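Local atomic coordinates of glutaminase 1 (Escherichia coli, PDB entry 1U60), a protein that catalyses the hydrolysis of L-glutamine to L-glutamate and ammonium, working as a homotetramer of the glutaminase family. Residues 60-65 with 200-205; 69-74 with 141-146; 124-129 with 180-185; 131-136 with 192-197. One frame throughout, in Å; residues are numbered along the deposited sequence.

Interaction 1 (60-65 with 200-205); sequences YRFALE and LNTIEL. With EDO (1,2-ethanediol), chain I.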
# COMPACT_ATOMS: atom_id res chain seq x y z
N TYR A 60 6.01 5.35 -29.78
CA TYR A 60 5.02 4.38 -30.23
C TYR A 60 3.80 4.44 -29.32
O TYR A 60 3.94 4.23 -28.11
CB TYR A 60 5.60 2.98 -30.22
CG TYR A 60 4.69 2.01 -30.91
CD1 TYR A 60 4.83 1.75 -32.27
CD2 TYR A 60 3.68 1.34 -30.20
CE1 TYR A 60 3.98 0.85 -32.93
CE2 TYR A 60 2.83 0.43 -30.84
CZ TYR A 60 2.98 0.19 -32.20
OH TYR A 60 2.16 -0.71 -32.88
N ARG A 61 2.62 4.70 -29.92
CA ARG A 61 1.39 4.91 -29.13
C ARG A 61 0.64 3.58 -28.98
O ARG A 61 0.28 2.93 -29.97
CB ARG A 61 0.52 5.95 -29.75
CG ARG A 61 1.11 7.37 -29.79
CD ARG A 61 0.48 8.33 -30.98
NE ARG A 61 1.24 9.62 -31.07
CZ ARG A 61 1.23 10.42 -30.00
NH1 ARG A 61 0.51 10.00 -29.00
NH2 ARG A 61 1.88 11.58 -29.90
N PHE A 62 0.44 3.18 -27.70
CA PHE A 62 -0.15 1.90 -27.32
C PHE A 62 -1.44 2.23 -26.54
O PHE A 62 -1.66 3.37 -26.12
CB PHE A 62 0.80 1.04 -26.43
CG PHE A 62 1.34 1.77 -25.20
CD1 PHE A 62 2.52 2.52 -25.28
CD2 PHE A 62 0.68 1.71 -24.00
CE1 PHE A 62 3.01 3.19 -24.20
CE2 PHE A 62 1.17 2.35 -22.90
CZ PHE A 62 2.33 3.12 -22.98
N ALA A 63 -2.30 1.22 -26.36
CA ALA A 63 -3.61 1.44 -25.69
C ALA A 63 -3.42 1.67 -24.21
O ALA A 63 -2.69 0.95 -23.56
CB ALA A 63 -4.56 0.24 -25.96
N LEU A 64 -4.02 2.73 -23.71
CA LEU A 64 -3.96 3.15 -22.32
C LEU A 64 -4.51 2.08 -21.39
O LEU A 64 -3.95 1.80 -20.38
CB LEU A 64 -4.74 4.44 -22.19
CG LEU A 64 -4.73 5.16 -20.83
CD1 LEU A 64 -3.34 5.61 -20.43
CD2 LEU A 64 -5.62 6.36 -20.90
N GLU A 65 -5.65 1.52 -21.78
CA GLU A 65 -6.40 0.53 -21.07
C GLU A 65 -6.58 0.92 -19.60
O GLU A 65 -6.92 2.06 -19.33
CB GLU A 65 -5.75 -0.84 -21.31
CG GLU A 65 -5.84 -1.26 -22.79
CD GLU A 65 -7.25 -1.71 -23.18
OE1 GLU A 65 -8.15 -1.80 -22.29
OE2 GLU A 65 -7.44 -2.02 -24.37
N LEU A 200 -1.58 6.29 -26.16
CA LEU A 200 -0.52 7.21 -25.78
C LEU A 200 0.85 6.54 -25.87
O LEU A 200 0.94 5.31 -25.89
CB LEU A 200 -0.76 7.75 -24.37
CG LEU A 200 -0.30 6.89 -23.19
CD1 LEU A 200 -0.52 7.71 -21.92
CD2 LEU A 200 -0.98 5.46 -23.15
N ASN A 201 1.92 7.34 -25.93
CA ASN A 201 3.25 6.78 -25.97
C ASN A 201 3.93 6.82 -24.62
O ASN A 201 3.34 7.28 -23.62
CB ASN A 201 4.13 7.40 -27.05
CG ASN A 201 4.35 8.83 -26.88
OD1 ASN A 201 4.52 9.34 -25.75
ND2 ASN A 201 4.38 9.57 -28.02
N THR A 202 5.14 6.34 -24.56
CA THR A 202 5.79 6.18 -23.26
C THR A 202 6.11 7.55 -22.64
O THR A 202 6.10 7.68 -21.40
CB THR A 202 7.02 5.33 -23.41
OG1 THR A 202 6.61 4.01 -23.83
CG2 THR A 202 7.74 5.08 -22.07
N ILE A 203 6.45 8.53 -23.47
CA ILE A 203 6.69 9.88 -22.97
C ILE A 203 5.41 10.46 -22.39
O ILE A 203 5.45 11.14 -21.36
CB ILE A 203 7.38 10.73 -24.04
CG1 ILE A 203 8.86 10.27 -24.11
CG2 ILE A 203 7.39 12.20 -23.67
CD1 ILE A 203 9.60 10.77 -25.27
N GLU A 204 4.29 10.26 -23.08
CA GLU A 204 3.00 10.72 -22.59
C GLU A 204 2.62 10.05 -21.29
O GLU A 204 2.15 10.71 -20.37
CB GLU A 204 1.96 10.50 -23.67
CG GLU A 204 2.20 11.51 -24.80
CD GLU A 204 1.47 11.20 -26.12
OE1 GLU A 204 0.98 10.04 -26.33
OE2 GLU A 204 1.45 12.14 -26.96
N LEU A 205 2.89 8.75 -21.17
CA LEU A 205 2.66 8.06 -19.90
C LEU A 205 3.50 8.61 -18.78
O LEU A 205 2.99 8.85 -17.68
CB LEU A 205 2.83 6.57 -20.07
CG LEU A 205 2.60 5.66 -18.86
CD1 LEU A 205 1.19 5.94 -18.31
CD2 LEU A 205 2.75 4.19 -19.18
C1 EDO I . 7.52 12.35 -28.26
O1 EDO I . 7.66 10.97 -28.70
C2 EDO I . 6.29 12.56 -27.37
O2 EDO I . 5.02 12.52 -28.05
O HOH W 1 6.01 4.31 -26.59
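Leu200 faces Phe62 as an antiparallel hydrogen-bonded pair. Phe62 N donates to Leu200 O at 2.8 Å, from above the carbonyl plane. Leu200 N returns a bond to Phe62 O at 2.9 Å, within that carbonyl's plane. Leu200 O also lies over one face of the Phe62 ring, near its rim. Both side chains hold CG in the crowded position between backbone N and carbonyl carbon (chi1 53° for Phe62). Leu200 CD2 meets the ring off-centre as a CH-pi contact and touches Leu64 CD1 at 3.6 Å. Asn201 then N-caps helix 202-213. Its OD1 accepts from Glu204 N at 2.8 Å, nearly along the C=O axis, and Glu204 OE1 accepts from Asn201 N at 2.9 Å. This is a capping box, set where a small three-stranded antiparallel sheet hands over to the helix; strand 62-63 is one edge of that sheet. Asn201 ND2 lies over a face of the Arg61 guanidinium and donates almost straight (174°) to O2 of a bound 1,2-ethanediol. Thr202 OG1 donates to a water that in turn donates to Tyr60 O. The Glu204 carboxylate also salt-bridges Arg61: NH2 reaches OE2 at 3.0 Å, while the bonds from NH1 to both oxygens are weak. Leu205 CD2 closes on the Phe62 ring edge, 4.0 Å from CZ.

Interaction 2 (69-74 with 141-146); sequences KVCTLA and HIQQQL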
# COMPACT_ATOMS: atom_id res chain seq x y z
N LYS A 69 -7.79 4.38 -15.40
CA LYS A 69 -8.40 4.40 -14.06
C LYS A 69 -7.82 5.54 -13.22
O LYS A 69 -8.52 6.17 -12.41
CB LYS A 69 -8.27 3.07 -13.34
CG LYS A 69 -8.87 1.90 -14.13
CD LYS A 69 -8.55 0.58 -13.39
CE LYS A 69 -9.27 -0.61 -14.00
NZ LYS A 69 -8.70 -1.88 -13.39
N VAL A 70 -6.53 5.86 -13.44
CA VAL A 70 -5.85 6.88 -12.63
C VAL A 70 -6.44 8.24 -13.04
O VAL A 70 -6.69 9.11 -12.19
CB VAL A 70 -4.33 6.82 -12.83
CG1 VAL A 70 -3.66 8.03 -12.20
CG2 VAL A 70 -3.78 5.54 -12.29
N CYS A 71 -6.63 8.43 -14.35
CA CYS A 71 -7.10 9.73 -14.83
C CYS A 71 -8.54 10.02 -14.40
O CYS A 71 -8.89 11.12 -14.03
CB CYS A 71 -7.02 9.84 -16.34
SG CYS A 71 -5.38 9.43 -17.06
N THR A 72 -9.41 9.01 -14.45
CA THR A 72 -10.79 9.25 -14.09
C THR A 72 -10.90 9.43 -12.58
O THR A 72 -11.77 10.22 -12.08
CB THR A 72 -11.64 8.09 -14.64
OG1 THR A 72 -11.73 8.26 -16.08
CG2 THR A 72 -13.07 8.10 -14.07
N LEU A 73 -10.08 8.69 -11.83
CA LEU A 73 -10.01 8.90 -10.40
C LEU A 73 -9.65 10.37 -10.12
O LEU A 73 -10.19 11.01 -9.21
CB LEU A 73 -8.98 7.96 -9.76
CG LEU A 73 -8.64 8.20 -8.31
CD1 LEU A 73 -9.97 8.19 -7.48
CD2 LEU A 73 -7.63 7.21 -7.75
N ALA A 74 -8.63 10.86 -10.83
CA ALA A 74 -8.18 12.24 -10.60
C ALA A 74 -9.35 13.21 -10.84
O ALA A 74 -9.62 14.11 -10.02
CB ALA A 74 -7.04 12.55 -11.46
N HIS A 141 -10.72 14.86 -21.91
CA HIS A 141 -10.02 16.12 -21.67
C HIS A 141 -9.00 15.99 -20.54
O HIS A 141 -7.89 16.44 -20.66
CB HIS A 141 -11.04 17.22 -21.38
CG HIS A 141 -10.44 18.57 -21.25
ND1 HIS A 141 -9.95 19.27 -22.33
CD2 HIS A 141 -10.22 19.35 -20.16
CE1 HIS A 141 -9.48 20.44 -21.92
NE2 HIS A 141 -9.62 20.50 -20.61
N ILE A 142 -9.39 15.36 -19.43
CA ILE A 142 -8.41 15.19 -18.36
C ILE A 142 -7.24 14.30 -18.74
O ILE A 142 -6.08 14.59 -18.36
CB ILE A 142 -9.03 14.80 -17.02
CG1 ILE A 142 -8.10 15.29 -15.92
CG2 ILE A 142 -9.33 13.30 -16.91
CD1 ILE A 142 -8.64 15.04 -14.52
N GLN A 143 -7.49 13.24 -19.53
CA GLN A 143 -6.37 12.43 -20.05
C GLN A 143 -5.40 13.30 -20.87
O GLN A 143 -4.21 13.24 -20.70
CB GLN A 143 -6.86 11.25 -20.92
CG GLN A 143 -7.66 10.19 -20.28
CD GLN A 143 -7.90 9.01 -21.20
OE1 GLN A 143 -7.35 8.94 -22.32
NE2 GLN A 143 -8.77 8.10 -20.77
N GLN A 144 -5.94 14.15 -21.75
CA GLN A 144 -5.10 15.05 -22.53
C GLN A 144 -4.37 16.08 -21.66
O GLN A 144 -3.18 16.36 -21.89
CB GLN A 144 -5.94 15.74 -23.62
CG GLN A 144 -6.52 14.76 -24.67
CD GLN A 144 -7.58 15.39 -25.58
OE1 GLN A 144 -8.19 16.43 -25.23
NE2 GLN A 144 -7.85 14.72 -26.71
N GLN A 145 -5.04 16.59 -20.63
CA GLN A 145 -4.41 17.53 -19.73
C GLN A 145 -3.27 16.91 -18.93
O GLN A 145 -2.27 17.55 -18.71
CB GLN A 145 -5.43 18.08 -18.75
CG GLN A 145 -6.42 19.03 -19.33
CD GLN A 145 -7.42 19.51 -18.26
OE1 GLN A 145 -8.20 18.71 -17.70
NE2 GLN A 145 -7.41 20.82 -18.00
N LEU A 146 -3.47 15.67 -18.50
CA LEU A 146 -2.47 14.98 -17.66
C LEU A 146 -1.29 14.41 -18.44
O LEU A 146 -0.19 14.46 -17.96
CB LEU A 146 -3.14 13.85 -16.91
CG LEU A 146 -4.14 14.28 -15.86
CD1 LEU A 146 -4.95 13.07 -15.48
CD2 LEU A 146 -3.46 14.83 -14.66
O HOH W 2 -9.52 8.03 -17.81
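Cys71 sits at the centre of a steep helix-helix crossing. Helix segments 69-74 and 141-146 approach to 9.3 Å between axes, with an angle of 105°. The first of these belongs to the helix that starts just after Ser66. The Ser66-to-Lys69 sequence fits the Ser-x-x-Lys pattern of the beta-lactamase superfamily.

Cys71 points its side chain at Ile142, Gln143 and Leu146, which line one side of the partner helix. Its CB lies 3.9 Å from Leu146 CD1 and 4.0 Å from Gln143 CG. SG is anti to the carbonyl carbon (chi1 -53°) and rests against the same two groups. Ile142 meets the backbone of Cys71 as well. Its CG2 comes to 3.6 Å from Cys71 O, a methyl against a backbone carbonyl. Its CG1 runs anti to the backbone N (chi1 -154°), and this carries CD1 on to Ala74, 4.3 Å from Ala74 CB. The contact across the helices is therefore apolar, with a water-mediated link beside it.

Further out, Leu208 of helix 202-213 packs on both Cys71 and Leu146. Ala74 also touches Ile234 of helix 231-241. The extended Gln143 chain takes its amide past the crossing. There OE1 is hydrogen-bonded to Thr198 OG1, and NE2 to Gln195 O. Gln143 NE2 also donates to a water 3.1 Å away, which lies 2.8 Å from Thr72 OG1.

Interaction 3 (124-129 with 180-185); sequences TSLINA and YLYCDA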
# COMPACT_ATOMS: atom_id res chain seq x y z
N THR A 124 -16.02 6.13 -12.95
CA THR A 124 -16.50 6.71 -14.20
C THR A 124 -17.94 7.21 -14.06
O THR A 124 -18.26 8.29 -14.56
CB THR A 124 -16.38 5.67 -15.32
OG1 THR A 124 -15.00 5.38 -15.58
CG2 THR A 124 -16.92 6.19 -16.65
N SER A 125 -18.79 6.49 -13.34
CA SER A 125 -20.19 6.87 -13.15
C SER A 125 -20.39 8.03 -12.18
O SER A 125 -21.47 8.65 -12.18
CB SER A 125 -21.02 5.66 -12.61
OG SER A 125 -20.87 5.48 -11.20
N LEU A 126 -19.38 8.28 -11.34
CA LEU A 126 -19.35 9.32 -10.30
C LEU A 126 -19.01 10.71 -10.82
O LEU A 126 -19.35 11.70 -10.17
CB LEU A 126 -18.36 8.93 -9.19
CG LEU A 126 -18.29 9.73 -7.88
CD1 LEU A 126 -19.65 9.93 -7.25
CD2 LEU A 126 -17.31 9.08 -6.91
N ILE A 127 -18.34 10.80 -11.98
CA ILE A 127 -17.95 12.05 -12.65
C ILE A 127 -19.18 12.95 -12.86
O ILE A 127 -20.25 12.44 -13.18
CB ILE A 127 -17.27 11.60 -14.07
CG1 ILE A 127 -15.97 10.91 -13.77
CG2 ILE A 127 -17.06 12.70 -15.13
CD1 ILE A 127 -15.25 11.50 -12.75
N ASN A 128 -19.05 14.26 -12.67
CA ASN A 128 -20.15 15.18 -12.99
C ASN A 128 -20.40 15.20 -14.51
O ASN A 128 -19.47 15.33 -15.32
CB ASN A 128 -19.78 16.62 -12.58
CG ASN A 128 -19.75 16.88 -11.08
OD1 ASN A 128 -19.20 17.91 -10.66
ND2 ASN A 128 -20.40 16.05 -10.30
N ALA A 129 -21.64 15.05 -14.93
CA ALA A 129 -21.99 15.03 -16.36
C ALA A 129 -23.49 15.10 -16.52
O ALA A 129 -24.22 14.39 -15.83
CB ALA A 129 -21.51 13.74 -17.03
N TYR A 180 -23.94 1.03 -5.78
CA TYR A 180 -22.60 1.60 -5.99
C TYR A 180 -22.33 2.04 -7.44
O TYR A 180 -21.20 2.01 -7.91
CB TYR A 180 -21.52 0.64 -5.45
CG TYR A 180 -21.56 0.50 -3.92
CD1 TYR A 180 -20.85 1.38 -3.11
CD2 TYR A 180 -22.32 -0.49 -3.31
CE1 TYR A 180 -20.89 1.29 -1.74
CE2 TYR A 180 -22.37 -0.60 -1.89
CZ TYR A 180 -21.64 0.31 -1.13
OH TYR A 180 -21.65 0.25 0.26
N LEU A 181 -23.37 2.46 -8.15
CA LEU A 181 -23.24 3.03 -9.48
C LEU A 181 -24.11 4.26 -9.56
O LEU A 181 -25.27 4.22 -9.13
CB LEU A 181 -23.60 2.05 -10.58
CG LEU A 181 -22.89 2.44 -11.90
CD1 LEU A 181 -21.47 1.97 -11.92
CD2 LEU A 181 -23.62 1.93 -13.15
N TYR A 182 -23.54 5.35 -10.06
CA TYR A 182 -24.12 6.70 -9.88
C TYR A 182 -24.63 7.31 -11.16
O TYR A 182 -24.98 8.51 -11.22
CB TYR A 182 -23.12 7.62 -9.14
CG TYR A 182 -22.56 6.85 -7.95
CD1 TYR A 182 -23.37 6.62 -6.83
CD2 TYR A 182 -21.30 6.31 -7.97
CE1 TYR A 182 -22.95 5.89 -5.75
CE2 TYR A 182 -20.84 5.49 -6.85
CZ TYR A 182 -21.68 5.31 -5.76
OH TYR A 182 -21.32 4.59 -4.67
N CYS A 183 -24.71 6.48 -12.19
CA CYS A 183 -25.44 6.84 -13.43
C CYS A 183 -25.95 5.55 -14.05
O CYS A 183 -25.79 4.46 -13.48
CB CYS A 183 -24.57 7.64 -14.40
SG CYS A 183 -23.24 6.70 -15.22
N ASP A 184 -26.62 5.68 -15.17
CA ASP A 184 -27.13 4.54 -15.93
C ASP A 184 -26.03 3.50 -16.17
O ASP A 184 -24.92 3.86 -16.53
CB ASP A 184 -27.66 5.10 -17.23
CG ASP A 184 -28.09 4.04 -18.21
OD1 ASP A 184 -29.25 3.54 -18.08
OD2 ASP A 184 -27.37 3.64 -19.15
N ALA A 185 -26.33 2.21 -15.97
CA ALA A 185 -25.32 1.15 -16.00
C ALA A 185 -24.62 1.09 -17.36
O ALA A 185 -23.40 0.94 -17.42
CB ALA A 185 -25.94 -0.19 -15.65
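Ser125 carries most of the contact with 180-185. Its OG lies between the backbone N and the carbonyl carbon (chi1 81°), the crowded position. There it accepts from Tyr182 N at 2.9 Å, in a fairly straight bond (162° at the hydrogen). The same OG is hydrogen-bonded to Ala122 O of its own helix. It is thus gripped twice, once on each side of the contact. Three side chains of the loop gather round this serine. Leu181 CD1 comes to 3.6 Å from Ser125 OG. Tyr182 CD2 approaches the same oxygen at 3.4 Å. Cys183 SG, also in the crowded position, lies 3.6 Å from Ser125 CB.

Leu126 follows, with CG anti to the backbone N (chi1 -171°). It runs beside Tyr182, pointing the same way, and its CD1 meets Tyr182 CD2 at 4.0 Å. Ile89 touches both side chains. The far end of the tyrosine is held by a hydrogen bond from its OH to Lys88 O. From Ile127 on, the segment turns away from the loop.

The arrangement fixes the C-terminal end of helix 117-126 to the loop that leads into helix 185-195, where Asp184 is the N-cap. Those two helices bear Asn117 and Tyr192, both predicted substrate-binding residues, in the helical part of this beta-lactamase-like fold.

Interaction 4 (131-136 with 192-197); sequences NVEQRW and YTRQCS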
# COMPACT_ATOMS: atom_id res chain seq x y z
N ASN A 131 -24.96 14.28 -19.44
CA ASN A 131 -25.29 13.19 -20.37
C ASN A 131 -24.03 12.40 -20.74
O ASN A 131 -22.92 12.82 -20.40
CB ASN A 131 -25.91 13.73 -21.63
CG ASN A 131 -25.04 14.76 -22.31
OD1 ASN A 131 -23.92 14.47 -22.75
ND2 ASN A 131 -25.53 15.97 -22.36
N VAL A 132 -24.21 11.31 -21.46
CA VAL A 132 -23.11 10.33 -21.69
C VAL A 132 -21.96 10.96 -22.49
O VAL A 132 -20.78 10.74 -22.20
CB VAL A 132 -23.62 9.04 -22.35
CG1 VAL A 132 -24.25 9.29 -23.70
CG2 VAL A 132 -22.48 8.02 -22.48
N GLU A 133 -22.28 11.78 -23.49
CA GLU A 133 -21.21 12.37 -24.28
C GLU A 133 -20.39 13.40 -23.52
O GLU A 133 -19.19 13.48 -23.75
CB GLU A 133 -21.73 12.98 -25.58
CG GLU A 133 -22.37 11.91 -26.49
CD GLU A 133 -21.43 10.75 -26.84
OE1 GLU A 133 -20.20 11.03 -27.02
OE2 GLU A 133 -21.92 9.58 -26.95
N GLN A 134 -21.03 14.19 -22.65
CA GLN A 134 -20.29 15.10 -21.79
C GLN A 134 -19.40 14.30 -20.84
O GLN A 134 -18.26 14.71 -20.59
CB GLN A 134 -21.22 15.97 -20.97
CG GLN A 134 -20.48 16.92 -20.06
CD GLN A 134 -21.37 17.95 -19.39
OE1 GLN A 134 -22.32 17.59 -18.73
NE2 GLN A 134 -21.00 19.22 -19.49
N ARG A 135 -19.92 13.18 -20.33
CA ARG A 135 -19.14 12.33 -19.42
C ARG A 135 -17.84 11.92 -20.13
O ARG A 135 -16.76 12.02 -19.57
CB ARG A 135 -19.95 11.12 -18.99
CG ARG A 135 -19.26 10.24 -17.92
CD ARG A 135 -20.13 9.04 -17.45
NE ARG A 135 -21.37 9.55 -16.91
CZ ARG A 135 -21.50 10.11 -15.73
NH1 ARG A 135 -20.51 10.16 -14.83
NH2 ARG A 135 -22.68 10.59 -15.41
N TRP A 136 -17.96 11.54 -21.39
CA TRP A 136 -16.80 11.08 -22.19
C TRP A 136 -15.89 12.25 -22.45
O TRP A 136 -14.69 12.16 -22.23
CB TRP A 136 -17.25 10.36 -23.48
CG TRP A 136 -16.13 10.19 -24.46
CD1 TRP A 136 -16.06 10.68 -25.76
CD2 TRP A 136 -14.86 9.61 -24.19
NE1 TRP A 136 -14.83 10.36 -26.30
CE2 TRP A 136 -14.07 9.71 -25.36
CE3 TRP A 136 -14.28 9.01 -23.05
CZ2 TRP A 136 -12.76 9.24 -25.43
CZ3 TRP A 136 -12.99 8.54 -23.13
CH2 TRP A 136 -12.24 8.65 -24.30
N TYR A 192 -16.52 3.89 -19.67
CA TYR A 192 -15.37 3.18 -19.11
C TYR A 192 -14.59 2.48 -20.26
O TYR A 192 -13.36 2.53 -20.33
CB TYR A 192 -15.79 2.15 -18.04
CG TYR A 192 -14.56 1.41 -17.59
CD1 TYR A 192 -13.59 2.07 -16.86
CD2 TYR A 192 -14.27 0.11 -18.02
CE1 TYR A 192 -12.44 1.48 -16.50
CE2 TYR A 192 -13.08 -0.51 -17.65
CZ TYR A 192 -12.17 0.20 -16.89
OH TYR A 192 -10.94 -0.30 -16.55
N THR A 193 -15.32 1.85 -21.18
CA THR A 193 -14.72 1.21 -22.35
C THR A 193 -13.96 2.19 -23.24
O THR A 193 -12.82 1.94 -23.62
CB THR A 193 -15.81 0.49 -23.14
OG1 THR A 193 -16.44 -0.46 -22.27
CG2 THR A 193 -15.23 -0.30 -24.26
N ARG A 194 -14.56 3.34 -23.48
CA ARG A 194 -13.92 4.43 -24.24
C ARG A 194 -12.64 4.88 -23.59
O ARG A 194 -11.63 5.05 -24.27
CB ARG A 194 -14.83 5.65 -24.41
CG ARG A 194 -16.11 5.37 -25.19
CD ARG A 194 -16.91 6.63 -25.44
NE ARG A 194 -18.35 6.44 -25.58
CZ ARG A 194 -19.21 7.43 -25.90
NH1 ARG A 194 -18.77 8.65 -26.15
NH2 ARG A 194 -20.50 7.20 -25.97
N GLN A 195 -12.67 5.10 -22.27
CA GLN A 195 -11.50 5.68 -21.59
C GLN A 195 -10.29 4.75 -21.66
O GLN A 195 -9.12 5.19 -21.65
CB GLN A 195 -11.84 6.09 -20.17
CG GLN A 195 -11.78 4.96 -19.15
CD GLN A 195 -12.02 5.41 -17.75
OE1 GLN A 195 -11.34 4.91 -16.79
NE2 GLN A 195 -12.97 6.25 -17.57
N CYS A 196 -10.56 3.45 -21.77
CA CYS A 196 -9.54 2.44 -21.93
C CYS A 196 -8.96 2.33 -23.35
O CYS A 196 -7.92 1.69 -23.55
CB CYS A 196 -10.09 1.07 -21.55
SG CYS A 196 -10.34 0.84 -19.77
N SER A 197 -9.63 2.98 -24.30
CA SER A 197 -9.39 2.80 -25.71
C SER A 197 -8.65 3.96 -26.36
O SER A 197 -8.52 3.98 -27.56
CB SER A 197 -10.72 2.51 -26.46
OG SER A 197 -11.35 1.33 -25.95
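Arg194 NH2 is held by two bonds. One goes to Glu133 OE2 at 2.9 Å, and the other to a neighbour in the chain close to the segment. Arg194 NH1 donates to Glu133 OE1, also at 2.9 Å. The guanidinium therefore grips the carboxylate end-on, one nitrogen to each oxygen, as a salt bridge. Both oxygens lie close to the guanidinium plane, but the nitrogens meet them from above the carboxylate plane. The two planes are 27° apart. Glu133 starts out pointing away from the partner helix, and a bend at chi2 (-57°) brings its end back. Arg194 NE forms a further salt bridge with Asp190, so two acids share this one charge.

The extended arginine chain runs across Trp136. Arg194 CB sits over the six-membered ring, 3.7 Å from its centroid, in a CH-pi contact. Arg194 CD is 3.8 Å from Trp136 CG. The guanidinium then turns its edge to the five-membered ring, with NH1 3.4 Å from Trp136 CD1. Its plane stands 62° from the indole. The far corner of the indole, CZ3, touches Gln195 N at 3.6 Å.

The contact joins the first turns of helix 132-147, N-capped by Asn131, to the last turn of helix 185-195, in the helical part of the beta-lactamase-like fold. Helix 155-162 touches Arg194 through Asn158. The side chain of Tyr192, predicted to bind substrate, leaves its helix away from 131-136; it touches Asn117 and Ala120 of helix 117-126. Strand 198-200 follows helix 185-195 in the chain.

Overall arrangement
From the N terminus, the chain first lays down 60-65, the strand segment of interaction 1, and then the helix of interaction 2. Segments 124-129 and 131-136 follow, the opening halves of interactions 3 and 4. Interaction 2 closes first, at 141-146, and crosses both of these. Interaction 3 closes at 180-185 and interaction 4 at 192-197, so these cross too. Interaction 1 closes last, at 200-205, and encloses the others. Interactions 2 and 4 join helix to helix, interaction 3 joins helix 117-126 to the loop before helix 185-195, and interaction 1 joins the small sheet to helix 202-213. Gln195 links interactions 2 and 4, Arg135 links 3 and 4, and Glu65 meets Cys196 between 1 and 4.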